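PDB 5DJS: tetratricopeptide TPR_2 repeat protein from Thermobaculum terrenum, which joins tetratricopeptide repeats to a GT-B fold of the glycosyltransferase family 41 kind and binds uridine-5'-diphosphate. Local coordinates for residues 334-339 with 363-368; 348-353 with 414-419; 368-373 with 395-400; 405-410 with 426-431. The protein carries 1 engineered substitution. All blocks are in the same frame, centred on the assembly; numbering follows the deposited sequence.

Interaction 1 (334-339 with 363-368). With UDP (uridine-5'-diphosphate), chain E.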
# COMPACT_ATOMS: atom_id res chain seq x y z
N GLY A 334 -15.86 4.34 -12.99
CA GLY A 334 -14.74 3.41 -12.81
C GLY A 334 -14.08 3.51 -11.44
O GLY A 334 -13.99 4.60 -10.86
N CYS A 335 -13.63 2.36 -10.91
CA CYS A 335 -12.85 2.31 -9.67
C CYS A 335 -11.91 1.12 -9.68
O CYS A 335 -12.35 -0.01 -9.48
CB CYS A 335 -13.75 2.24 -8.43
SG CYS A 335 -12.80 2.09 -6.91
N PHE A 336 -10.63 1.37 -9.92
CA PHE A 336 -9.65 0.30 -10.10
C PHE A 336 -8.82 0.03 -8.83
O PHE A 336 -7.63 -0.30 -8.90
CB PHE A 336 -8.75 0.60 -11.31
CG PHE A 336 -9.49 0.84 -12.61
CD1 PHE A 336 -10.81 0.41 -12.81
CD2 PHE A 336 -8.84 1.48 -13.65
CE1 PHE A 336 -11.47 0.65 -14.01
CE2 PHE A 336 -9.49 1.71 -14.85
CZ PHE A 336 -10.80 1.30 -15.03
N ASN A 337 -9.49 0.11 -7.69
CA ASN A 337 -8.87 -0.09 -6.38
C ASN A 337 -9.02 -1.53 -5.84
O ASN A 337 -9.95 -2.27 -6.21
CB ASN A 337 -9.47 0.91 -5.39
CG ASN A 337 -8.93 2.31 -5.59
OD1 ASN A 337 -7.72 2.50 -5.66
ND2 ASN A 337 -9.80 3.30 -5.66
N ARG A 338 -8.07 -1.90 -4.98
CA ARG A 338 -8.08 -3.15 -4.22
C ARG A 338 -9.44 -3.39 -3.56
O ARG A 338 -10.10 -2.44 -3.10
CB ARG A 338 -7.02 -3.12 -3.10
CG ARG A 338 -5.58 -3.16 -3.58
CD ARG A 338 -4.57 -3.34 -2.44
NE ARG A 338 -4.27 -2.10 -1.69
CZ ARG A 338 -4.52 -1.88 -0.40
NH1 ARG A 338 -5.11 -2.80 0.36
NH2 ARG A 338 -4.18 -0.72 0.16
N LEU A 339 -9.83 -4.66 -3.47
CA LEU A 339 -11.15 -5.02 -2.95
C LEU A 339 -11.34 -4.72 -1.46
O LEU A 339 -12.46 -4.47 -1.01
CB LEU A 339 -11.47 -6.48 -3.26
CG LEU A 339 -11.51 -6.81 -4.76
CD1 LEU A 339 -11.71 -8.30 -4.97
CD2 LEU A 339 -12.58 -6.03 -5.52
N ARG A 363 -17.46 0.14 -13.45
CA ARG A 363 -16.38 -0.73 -13.92
C ARG A 363 -15.31 -0.90 -12.84
O ARG A 363 -14.57 0.03 -12.55
CB ARG A 363 -15.76 -0.10 -15.16
CG ARG A 363 -14.68 -0.92 -15.85
CD ARG A 363 -15.22 -1.72 -17.02
NE ARG A 363 -14.29 -1.68 -18.16
CZ ARG A 363 -14.37 -0.85 -19.21
NH1 ARG A 363 -15.36 0.05 -19.33
NH2 ARG A 363 -13.45 -0.93 -20.16
N LEU A 364 -15.24 -2.09 -12.23
CA LEU A 364 -14.21 -2.40 -11.24
C LEU A 364 -13.16 -3.32 -11.84
O LEU A 364 -13.49 -4.24 -12.59
CB LEU A 364 -14.82 -3.06 -10.00
CG LEU A 364 -16.03 -2.38 -9.36
CD1 LEU A 364 -16.46 -3.15 -8.12
CD2 LEU A 364 -15.72 -0.93 -9.00
N ILE A 365 -11.90 -3.04 -11.52
CA ILE A 365 -10.79 -3.90 -11.93
C ILE A 365 -9.86 -4.06 -10.74
O ILE A 365 -9.30 -3.08 -10.23
CB ILE A 365 -9.98 -3.30 -13.10
CG1 ILE A 365 -10.88 -3.05 -14.32
CG2 ILE A 365 -8.85 -4.25 -13.49
CD1 ILE A 365 -10.25 -2.17 -15.38
N ALA A 366 -9.67 -5.31 -10.32
CA ALA A 366 -8.90 -5.62 -9.11
C ALA A 366 -8.57 -7.11 -9.04
O ALA A 366 -9.12 -7.93 -9.79
CB ALA A 366 -9.67 -5.20 -7.87
N THR A 367 -7.67 -7.46 -8.13
CA THR A 367 -7.25 -8.84 -7.94
C THR A 367 -8.34 -9.52 -7.14
O THR A 367 -8.84 -8.93 -6.19
CB THR A 367 -5.97 -8.92 -7.12
OG1 THR A 367 -6.17 -8.20 -5.90
CG2 THR A 367 -4.80 -8.29 -7.88
N GLY A 368 -8.70 -10.74 -7.54
CA GLY A 368 -9.80 -11.47 -6.91
C GLY A 368 -11.04 -11.54 -7.77
O GLY A 368 -11.84 -12.46 -7.61
N1 UDP E . -2.54 -2.55 -10.89
C2 UDP E . -2.38 -3.47 -11.97
N3 UDP E . -3.41 -4.26 -12.34
C4 UDP E . -4.59 -4.20 -11.70
C5 UDP E . -4.79 -3.31 -10.65
C6 UDP E . -3.74 -2.49 -10.26
O2 UDP E . -1.30 -3.56 -12.59
O4 UDP E . -5.52 -4.94 -12.05
C1' UDP E . -1.42 -1.67 -10.48
C2' UDP E . -1.80 -0.23 -10.74
O2' UDP E . -0.67 0.40 -11.35
C3' UDP E . -2.17 0.32 -9.36
C4' UDP E . -1.44 -0.58 -8.36
O4' UDP E . -1.09 -1.77 -9.09
O3' UDP E . -1.81 1.68 -9.19
C5' UDP E . -2.22 -0.98 -7.11
O5' UDP E . -3.10 0.03 -6.65
PA UDP E . -4.23 -0.34 -5.55
O1A UDP E . -3.50 -0.84 -4.32
O2A UDP E . -5.25 -1.21 -6.24
O3A UDP E . -5.00 1.04 -5.16
PB UDP E . -4.28 2.38 -4.64
O1B UDP E . -3.14 2.64 -5.58
O2B UDP E . -5.34 3.42 -4.77
O3B UDP E . -3.88 2.08 -3.21

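Interaction 2 (348-353 with 414-419)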
# COMPACT_ATOMS: atom_id res chain seq x y z
N ASP A 348 -22.87 1.59 -0.56
CA ASP A 348 -24.10 2.35 -0.32
C ASP A 348 -24.17 3.59 -1.23
O ASP A 348 -25.21 3.86 -1.83
CB ASP A 348 -24.23 2.77 1.16
CG ASP A 348 -24.52 1.59 2.12
OD1 ASP A 348 -24.86 0.47 1.68
OD2 ASP A 348 -24.41 1.80 3.34
N LEU A 349 -23.06 4.33 -1.32
CA LEU A 349 -22.99 5.55 -2.14
C LEU A 349 -23.02 5.26 -3.64
O LEU A 349 -23.75 5.92 -4.38
CB LEU A 349 -21.72 6.35 -1.82
CG LEU A 349 -21.49 6.84 -0.39
CD1 LEU A 349 -20.41 7.92 -0.38
CD2 LEU A 349 -22.77 7.36 0.28
N TRP A 350 -22.23 4.29 -4.07
CA TRP A 350 -22.18 3.90 -5.48
C TRP A 350 -23.54 3.42 -6.01
O TRP A 350 -23.87 3.65 -7.17
CB TRP A 350 -21.11 2.83 -5.74
CG TRP A 350 -19.69 3.31 -5.56
CD1 TRP A 350 -19.25 4.58 -5.32
CD2 TRP A 350 -18.52 2.49 -5.62
NE1 TRP A 350 -17.89 4.61 -5.22
CE2 TRP A 350 -17.41 3.34 -5.40
CE3 TRP A 350 -18.30 1.12 -5.82
CZ2 TRP A 350 -16.09 2.86 -5.38
CZ3 TRP A 350 -16.99 0.64 -5.81
CH2 TRP A 350 -15.90 1.51 -5.59
N ALA A 351 -24.31 2.77 -5.14
CA ALA A 351 -25.67 2.35 -5.48
C ALA A 351 -26.57 3.56 -5.70
O ALA A 351 -27.29 3.61 -6.69
CB ALA A 351 -26.23 1.45 -4.39
N LYS A 352 -26.53 4.53 -4.78
CA LYS A 352 -27.35 5.74 -4.87
C LYS A 352 -27.07 6.57 -6.13
O LYS A 352 -28.00 7.12 -6.73
CB LYS A 352 -27.20 6.61 -3.62
CG LYS A 352 -27.89 6.02 -2.41
CD LYS A 352 -27.70 6.88 -1.17
CE LYS A 352 -28.30 6.19 0.05
NZ LYS A 352 -28.03 6.98 1.29
N ILE A 353 -25.80 6.66 -6.51
CA ILE A 353 -25.38 7.23 -7.79
C ILE A 353 -25.99 6.46 -8.97
O ILE A 353 -26.51 7.07 -9.90
CB ILE A 353 -23.83 7.25 -7.92
CG1 ILE A 353 -23.22 8.29 -6.96
CG2 ILE A 353 -23.38 7.53 -9.35
CD1 ILE A 353 -21.74 8.11 -6.68
N LEU A 414 -14.23 6.91 -9.51
CA LEU A 414 -14.74 7.05 -8.15
C LEU A 414 -13.71 6.50 -7.17
O LEU A 414 -13.20 5.40 -7.37
CB LEU A 414 -16.06 6.28 -7.99
CG LEU A 414 -17.20 6.73 -8.91
CD1 LEU A 414 -18.39 5.78 -8.78
CD2 LEU A 414 -17.63 8.15 -8.60
N ASP A 415 -13.42 7.27 -6.13
CA ASP A 415 -12.42 6.89 -5.12
C ASP A 415 -13.10 6.24 -3.93
O ASP A 415 -14.26 6.53 -3.64
CB ASP A 415 -11.66 8.14 -4.66
CG ASP A 415 -10.60 7.85 -3.61
OD1 ASP A 415 -9.86 6.85 -3.77
OD2 ASP A 415 -10.52 8.62 -2.61
N THR A 416 -12.37 5.37 -3.24
CA THR A 416 -12.91 4.63 -2.10
C THR A 416 -12.86 5.40 -0.78
O THR A 416 -12.12 6.38 -0.63
CB THR A 416 -12.18 3.29 -1.92
OG1 THR A 416 -10.77 3.52 -1.93
CG2 THR A 416 -12.52 2.34 -3.05
N LEU A 417 -13.69 4.96 0.15
CA LEU A 417 -13.67 5.42 1.53
C LEU A 417 -13.93 4.20 2.46
O LEU A 417 -14.49 3.20 2.00
CB LEU A 417 -14.74 6.50 1.75
CG LEU A 417 -16.18 6.16 1.31
CD1 LEU A 417 -17.21 6.35 2.42
CD2 LEU A 417 -16.56 6.99 0.09
N PRO A 418 -13.51 4.25 3.73
CA PRO A 418 -12.71 5.34 4.33
C PRO A 418 -11.21 5.34 3.97
O PRO A 418 -10.51 6.29 4.34
CB PRO A 418 -12.88 5.09 5.83
CG PRO A 418 -13.09 3.62 5.93
CD PRO A 418 -13.90 3.25 4.72
N TYR A 419 -10.73 4.28 3.31
CA TYR A 419 -9.35 4.19 2.86
C TYR A 419 -9.32 4.73 1.41
O TYR A 419 -9.71 4.04 0.45
CB TYR A 419 -8.86 2.74 2.97
CG TYR A 419 -7.36 2.46 2.83
CD1 TYR A 419 -6.62 2.95 1.75
CD2 TYR A 419 -6.71 1.62 3.74
CE1 TYR A 419 -5.26 2.64 1.60
CE2 TYR A 419 -5.35 1.32 3.59
CZ TYR A 419 -4.63 1.83 2.52
OH TYR A 419 -3.29 1.56 2.35

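Interaction 3 (368-373 with 395-400). With UDP (uridine-5'-diphosphate), chain E.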
# COMPACT_ATOMS: atom_id res chain seq x y z
N GLY A 368 -8.70 -10.74 -7.54
CA GLY A 368 -9.80 -11.47 -6.91
C GLY A 368 -11.04 -11.54 -7.77
O GLY A 368 -11.84 -12.46 -7.61
N LEU A 369 -11.18 -10.61 -8.72
CA LEU A 369 -12.34 -10.62 -9.62
C LEU A 369 -12.32 -11.70 -10.68
O LEU A 369 -13.35 -11.94 -11.31
CB LEU A 369 -12.53 -9.24 -10.23
CG LEU A 369 -12.90 -8.17 -9.20
CD1 LEU A 369 -12.99 -6.81 -9.87
CD2 LEU A 369 -14.20 -8.48 -8.47
N GLN A 370 -11.19 -12.38 -10.86
CA GLN A 370 -11.15 -13.62 -11.66
C GLN A 370 -11.99 -14.77 -11.07
O GLN A 370 -12.41 -15.65 -11.83
CB GLN A 370 -9.70 -14.09 -11.94
CG GLN A 370 -8.93 -14.69 -10.78
CD GLN A 370 -8.46 -13.66 -9.76
OE1 GLN A 370 -9.09 -12.63 -9.57
NE2 GLN A 370 -7.35 -13.94 -9.09
N ASP A 371 -12.22 -14.77 -9.74
CA ASP A 371 -13.01 -15.83 -9.07
C ASP A 371 -14.50 -15.50 -9.10
O ASP A 371 -14.89 -14.43 -8.62
CB ASP A 371 -12.61 -16.01 -7.58
CG ASP A 371 -11.23 -16.60 -7.39
OD1 ASP A 371 -10.88 -17.60 -8.07
OD2 ASP A 371 -10.50 -16.05 -6.54
N PRO A 372 -15.33 -16.43 -9.63
CA PRO A 372 -16.79 -16.25 -9.61
C PRO A 372 -17.43 -16.02 -8.25
O PRO A 372 -18.44 -15.33 -8.19
CB PRO A 372 -17.31 -17.55 -10.23
CG PRO A 372 -16.26 -17.88 -11.23
CD PRO A 372 -14.96 -17.53 -10.55
N VAL A 373 -16.83 -16.55 -7.19
CA VAL A 373 -17.40 -16.42 -5.84
C VAL A 373 -17.37 -14.96 -5.37
O VAL A 373 -18.36 -14.46 -4.81
CB VAL A 373 -16.65 -17.26 -4.77
CG1 VAL A 373 -17.40 -17.22 -3.44
CG2 VAL A 373 -16.46 -18.71 -5.21
N LEU A 395 -13.71 -7.02 -13.79
CA LEU A 395 -12.64 -7.53 -14.66
C LEU A 395 -11.44 -8.06 -13.87
O LEU A 395 -11.08 -7.50 -12.83
CB LEU A 395 -12.19 -6.44 -15.64
CG LEU A 395 -12.70 -6.54 -17.08
CD1 LEU A 395 -12.68 -5.19 -17.78
CD2 LEU A 395 -11.89 -7.58 -17.87
N SER A 396 -10.84 -9.12 -14.39
CA SER A 396 -9.62 -9.69 -13.81
C SER A 396 -8.46 -8.71 -14.01
O SER A 396 -8.48 -7.92 -14.96
CB SER A 396 -9.31 -11.03 -14.48
OG SER A 396 -10.48 -11.81 -14.63
N PRO A 397 -7.44 -8.76 -13.14
CA PRO A 397 -6.36 -7.76 -13.21
C PRO A 397 -5.46 -7.88 -14.46
O PRO A 397 -5.36 -8.96 -15.06
CB PRO A 397 -5.56 -8.01 -11.93
CG PRO A 397 -5.79 -9.45 -11.62
CD PRO A 397 -7.17 -9.78 -12.11
N MET A 398 -4.83 -6.76 -14.82
CA MET A 398 -4.04 -6.61 -16.05
C MET A 398 -2.66 -6.03 -15.81
O MET A 398 -2.41 -5.42 -14.76
CB MET A 398 -4.74 -5.62 -16.97
CG MET A 398 -6.12 -6.03 -17.42
SD MET A 398 -6.83 -4.71 -18.40
CE MET A 398 -7.33 -3.59 -17.13
N PRO A 399 -1.75 -6.16 -16.80
CA PRO A 399 -0.50 -5.38 -16.80
C PRO A 399 -0.75 -3.87 -16.67
O PRO A 399 -1.86 -3.40 -16.95
CB PRO A 399 0.12 -5.72 -18.16
CG PRO A 399 -0.39 -7.08 -18.49
CD PRO A 399 -1.76 -7.17 -17.88
N ARG A 400 0.28 -3.14 -16.25
CA ARG A 400 0.18 -1.71 -15.93
C ARG A 400 -0.34 -0.85 -17.10
O ARG A 400 -1.34 -0.14 -16.93
CB ARG A 400 1.54 -1.19 -15.42
CG ARG A 400 1.75 0.32 -15.37
CD ARG A 400 1.66 0.95 -13.98
NE ARG A 400 2.74 1.93 -13.79
CZ ARG A 400 2.72 2.98 -12.97
NH1 ARG A 400 1.67 3.26 -12.21
NH2 ARG A 400 3.79 3.78 -12.91
N1 UDP E . -2.54 -2.55 -10.89
C2 UDP E . -2.38 -3.47 -11.97
N3 UDP E . -3.41 -4.26 -12.34
C4 UDP E . -4.59 -4.20 -11.70
C5 UDP E . -4.79 -3.31 -10.65
C6 UDP E . -3.74 -2.49 -10.26
O2 UDP E . -1.30 -3.56 -12.59
O4 UDP E . -5.52 -4.94 -12.05
C1' UDP E . -1.42 -1.67 -10.48
C2' UDP E . -1.80 -0.23 -10.74
O2' UDP E . -0.67 0.40 -11.35
C3' UDP E . -2.17 0.32 -9.36
C4' UDP E . -1.44 -0.58 -8.36
O4' UDP E . -1.09 -1.77 -9.09
O3' UDP E . -1.81 1.68 -9.19
C5' UDP E . -2.22 -0.98 -7.11
O5' UDP E . -3.10 0.03 -6.65
PA UDP E . -4.23 -0.34 -5.55
O1A UDP E . -3.50 -0.84 -4.32
O2A UDP E . -5.25 -1.21 -6.24
O3A UDP E . -5.00 1.04 -5.16
PB UDP E . -4.28 2.38 -4.64
O1B UDP E . -3.14 2.64 -5.58
O2B UDP E . -5.34 3.42 -4.77
O3B UDP E . -3.88 2.08 -3.21

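Interaction 4 (405-410 with 426-431). With UDP (uridine-5'-diphosphate), chain E.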
# COMPACT_ATOMS: atom_id res chain seq x y z
N ALA A 405 -4.61 2.02 -20.22
CA ALA A 405 -5.35 2.12 -21.47
C ALA A 405 -6.87 2.00 -21.29
O ALA A 405 -7.60 2.66 -22.03
CB ALA A 405 -4.85 1.09 -22.49
N THR A 406 -7.34 1.21 -20.32
CA THR A 406 -8.80 1.06 -20.07
C THR A 406 -9.44 2.27 -19.40
O THR A 406 -10.66 2.31 -19.25
CB THR A 406 -9.18 -0.21 -19.24
OG1 THR A 406 -8.65 -0.10 -17.91
CG2 THR A 406 -8.69 -1.49 -19.90
N TYR A 407 -8.65 3.25 -18.96
CA TYR A 407 -9.22 4.54 -18.54
C TYR A 407 -9.84 5.33 -19.70
O TYR A 407 -10.72 6.17 -19.48
CB TYR A 407 -8.17 5.42 -17.84
CG TYR A 407 -8.04 5.15 -16.36
CD1 TYR A 407 -9.01 5.58 -15.47
CD2 TYR A 407 -6.92 4.48 -15.85
CE1 TYR A 407 -8.88 5.35 -14.11
CE2 TYR A 407 -6.79 4.23 -14.49
CZ TYR A 407 -7.77 4.68 -13.62
OH TYR A 407 -7.65 4.45 -12.29
N ASN A 408 -9.38 5.06 -20.93
CA ASN A 408 -9.98 5.65 -22.14
C ASN A 408 -11.47 5.34 -22.28
O ASN A 408 -12.21 6.16 -22.82
CB ASN A 408 -9.25 5.18 -23.40
CG ASN A 408 -7.91 5.86 -23.60
OD1 ASN A 408 -7.74 7.02 -23.23
ND2 ASN A 408 -6.96 5.15 -24.21
N ASP A 409 -11.88 4.17 -21.78
CA ASP A 409 -13.29 3.76 -21.75
C ASP A 409 -14.06 4.19 -20.49
O ASP A 409 -15.21 3.76 -20.32
CB ASP A 409 -13.39 2.24 -21.94
CG ASP A 409 -12.65 1.75 -23.20
OD1 ASP A 409 -12.49 2.54 -24.17
OD2 ASP A 409 -12.23 0.58 -23.23
N ILE A 410 -13.46 5.03 -19.64
CA ILE A 410 -14.08 5.51 -18.40
C ILE A 410 -14.26 7.02 -18.47
O ILE A 410 -13.34 7.75 -18.81
CB ILE A 410 -13.18 5.22 -17.16
CG1 ILE A 410 -12.84 3.73 -17.06
CG2 ILE A 410 -13.84 5.69 -15.85
CD1 ILE A 410 -14.02 2.80 -16.84
N LEU A 426 -4.05 8.85 -9.17
CA LEU A 426 -3.04 9.52 -9.97
C LEU A 426 -3.02 8.94 -11.40
O LEU A 426 -2.93 9.69 -12.37
CB LEU A 426 -1.66 9.40 -9.32
CG LEU A 426 -0.49 10.02 -10.08
CD1 LEU A 426 -0.61 11.53 -10.17
CD2 LEU A 426 0.80 9.63 -9.39
N GLU A 427 -3.13 7.62 -11.51
CA GLU A 427 -3.19 6.97 -12.81
C GLU A 427 -4.37 7.45 -13.65
O GLU A 427 -4.23 7.61 -14.86
CB GLU A 427 -3.24 5.45 -12.66
CG GLU A 427 -1.90 4.83 -12.29
CD GLU A 427 -1.99 3.36 -11.94
OE1 GLU A 427 -3.11 2.85 -11.66
OE2 GLU A 427 -0.93 2.72 -11.96
N ALA A 428 -5.51 7.66 -13.00
CA ALA A 428 -6.71 8.17 -13.68
C ALA A 428 -6.44 9.55 -14.26
O ALA A 428 -6.63 9.77 -15.46
CB ALA A 428 -7.89 8.22 -12.71
N LEU A 429 -5.96 10.46 -13.41
CA LEU A 429 -5.62 11.82 -13.86
C LEU A 429 -4.63 11.81 -15.03
O LEU A 429 -4.82 12.54 -15.99
CB LEU A 429 -5.07 12.67 -12.70
CG LEU A 429 -5.92 12.91 -11.44
CD1 LEU A 429 -5.37 14.09 -10.65
CD2 LEU A 429 -7.39 13.11 -11.72
N TRP A 430 -3.60 10.97 -14.96
CA TRP A 430 -2.65 10.80 -16.09
C TRP A 430 -3.33 10.50 -17.43
O TRP A 430 -2.82 10.89 -18.49
CB TRP A 430 -1.62 9.69 -15.81
CG TRP A 430 -0.52 10.02 -14.82
CD1 TRP A 430 -0.09 11.26 -14.42
CD2 TRP A 430 0.31 9.07 -14.13
NE1 TRP A 430 0.94 11.13 -13.51
CE2 TRP A 430 1.20 9.80 -13.32
CE3 TRP A 430 0.37 7.66 -14.12
CZ2 TRP A 430 2.15 9.17 -12.50
CZ3 TRP A 430 1.33 7.04 -13.31
CH2 TRP A 430 2.20 7.80 -12.51
N MET A 431 -4.47 9.79 -17.38
CA MET A 431 -5.29 9.47 -18.56
C MET A 431 -6.49 10.43 -18.79
O MET A 431 -7.44 10.09 -19.50
CB MET A 431 -5.79 8.02 -18.44
CG MET A 431 -4.68 6.99 -18.32
SD MET A 431 -3.48 7.06 -19.67
CE MET A 431 -4.49 6.67 -21.10
N1 UDP E . -2.54 -2.55 -10.89
C2 UDP E . -2.38 -3.47 -11.97
N3 UDP E . -3.41 -4.26 -12.34
C4 UDP E . -4.59 -4.20 -11.70
C5 UDP E . -4.79 -3.31 -10.65
C6 UDP E . -3.74 -2.49 -10.26
O2 UDP E . -1.30 -3.56 -12.59
O4 UDP E . -5.52 -4.94 -12.05
C1' UDP E . -1.42 -1.67 -10.48
C2' UDP E . -1.80 -0.23 -10.74
O2' UDP E . -0.67 0.40 -11.35
C3' UDP E . -2.17 0.32 -9.36
C4' UDP E . -1.44 -0.58 -8.36
O4' UDP E . -1.09 -1.77 -9.09
O3' UDP E . -1.81 1.68 -9.19
C5' UDP E . -2.22 -0.98 -7.11
O5' UDP E . -3.10 0.03 -6.65
PA UDP E . -4.23 -0.34 -5.55
O1A UDP E . -3.50 -0.84 -4.32
O2A UDP E . -5.25 -1.21 -6.24
O3A UDP E . -5.00 1.04 -5.16
PB UDP E . -4.28 2.38 -4.64
O1B UDP E . -3.14 2.64 -5.58
O2B UDP E . -5.34 3.42 -4.77
O3B UDP E . -3.88 2.08 -3.21

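Interaction 1 (334-339 with 363-368)
Strands 332-335 and 361-365 run parallel, Gly334 facing Arg363 with their CA atoms 4.6 Å apart, and their end-to-end directions differ by 19°. Between the segments one bond pairs Cys335 N with Arg363 O, 3.0 Å long and nearly straight at 167°, the donor in the carbonyl plane; Arg363 also bonds the Phe333 backbone. Next along the chain, Phe336 and Ile365 lie side by side and point the same way. Ile365, its CG1 anti to the carbonyl carbon (chi1 -58°), puts CD1 over one face of the Phe336 ring, displaced toward the rim and 3.6 Å from the centroid, a CH-pi contact. Both strands belong to the beta-alpha-beta unit completed by helix 344-356 in a Rossmann-like domain of the GT-B fold, and UDP sits beyond their C-terminal ends. Ile365 CG2 lies 3.7 Å from UDP O4 of the uracil. The chain of Arg338, bent at chi3, sets its guanidinium edge-on to the alpha-phosphate, NE donating to UDP O1A at 3.0 Å, while its NH1 bonds Tyr123. Farther along, Leu339 CD2 packs on Ala366 CB at 3.8 Å, and the Ala366 methyl also meets Asn337 O at 3.4 Å.

Interaction 2 (348-353 with 414-419)
The indole of Trp350 carries most of this contact. Leu414 CD1 stands over one face of its five-membered ring, 4.0 Å from the centroid and 23° off the normal, which makes a CH-pi contact, and Leu414 CB lies 3.7 Å from Trp350 NE1. The two side chains slide past each other in opposite directions, so Leu414 touches the pyrrole part of the indole with both its root and its tip. Toward the benzene part, Thr416 CG2 approaches Trp350 CZ2 more loosely, at 4.3 Å. A second, smaller meeting is tip to tip: Leu349 CD1 and Leu417 CD2 are 4.0 Å apart and their side chains cross at about a right angle. Leu417 reaches there with CG in the crowded position between the backbone N and the carbonyl carbon (chi1 52°). Helix 344-356 thus packs on a face of the parallel sheet of a Rossmann-like domain, here against the end of strand 412-414 and the loop that leads to helix 423-430; Trp350 also touches Cys335 and Leu364 of the next two strands across the sheet. In the next shell, the hydroxyl of Tyr468 from helix 465-477 bonds both Trp350 NE1 and Asp415 O, linking helix and loop through one polar atom. Asp415 turns its carboxylate the other way, OD1 to Gly421 N and OD2 to Ser420 and Thr448. The loop is shaped further by a cis peptide before Pro418 and by Thr416 OG1, which donates in the carbonyl plane to Tyr419 O at 2.7 Å.

Interaction 3 (368-373 with 395-400)
A type I beta turn, Gly368 to Asp371, meets the loop after strand 392-395 at the edge of the Rossmann-like domain, just before helices 372-383 and 400-405 begin. The turn is closed by Asp371 N to Gly368 O at 3.2 Å, and Gly368 enters it with a positive phi of 107°. Leu369, with CG anti to the carbonyl carbon and an extended chi2, lays its side chain along the backbone of Leu395: CB is 3.4 Å from Leu395 O and CD1 3.6 Å from that same Leu395 O. Gln370 behaves differently. Its CG takes the crowded position between backbone N and carbonyl carbon (chi1 73°) and the chain bends again at chi2 (-74°), so the amide folds back over its own turn, where a weak bond from Gly368 N to OE1 is modelled, though that oxygen is uncertainly placed. Its NE2 makes another weak bond to Gly57 O, and Asp371 OD2 accepts from Gly60 N, which ties the turn to the tetratricopeptide repeats. Ser396 OG, anti to its carbonyl carbon, rests on the root of Gln370, 3.6 Å from Gln370 CB. Beyond this modest surface contact the loop reads the uracil with its backbone: UDP N3 donates to Met398 O at 2.9 Å, and Met398 N returns a weak bond to UDP O4. Arg400, with CG anti to the backbone N and its chain bent at chi2 and chi3, brings its guanidinium edge to the ribose 2'-hydroxyl; NH1 forms a salt bridge with Glu427, the guanidinium makes a cation-pi contact with Tyr179, and Arg400 CD is 3.6 Å from UDP O2'.

Interaction 4 (405-410 with 426-431)
In the second Rossmann-like domain of the GT-B fold, the turn that follows helix 400-405 packs against the last turns of helix 423-430. The tight part is built on Tyr407. Its ring lies on the helix backbone: Ala428 CA stands over one face, displaced toward the rim, 3.7 Å from the centroid and 17° off the normal, so the contact is a CH-pi one. The Ala428 methyl covers the rim of that same face, its CB 3.3 Å from Tyr407 CE1. At the root of the tyrosine, Tyr407 CB meets Met431 CB at 3.6 Å, and the two side chains cross at about a right angle. The Tyr407 ring also meets that of Phe336, the planes at about 50°, which joins this packing to the sheet. Toward the partly exposed Asn408 the contact loosens. Met431, bent at both chi2 and chi3, brings only its CE near Asn408 OD1, at 3.9 Å, and that oxygen accepts a hydrogen bond from Ala321 N. Glu427, by contrast, is buried and turned to the ligand. Its backbone carbonyl lies over the Tyr407 ring face, while its side chain comes near only with CB, 4.2 Å from Tyr407 CE2. The extended chain beyond CG carries the carboxylate to the ribose of UDP, and the salt bridge with Arg400 probably favours the charged form. The modelled hydrogen bond from UDP O2' to Glu427 OE2 measures 2.4 Å.

Overall arrangement
All four contacts lie in the Rossmann-like domain built on the parallel sheet 392-395, 361-365, 332-335, 412-414, 435-438, 461-462. Interaction 1 is central: its centre is 8 Å from that of interaction 3 and 13 Å from those of interactions 2 and 4, whereas the other pairs are 18 to 20 Å apart. Interaction 2 brings helix 344-356 onto the sheet, and its segments alternate along the chain with those of interactions 1 and 4. Interactions 1, 3 and 4 follow in series and each reaches UDP, chiefly at the diphosphate, the uracil and the ribose in turn. Loops at the C-terminal ends of adjacent strands and helix 423-430 thus line one nucleotide pocket.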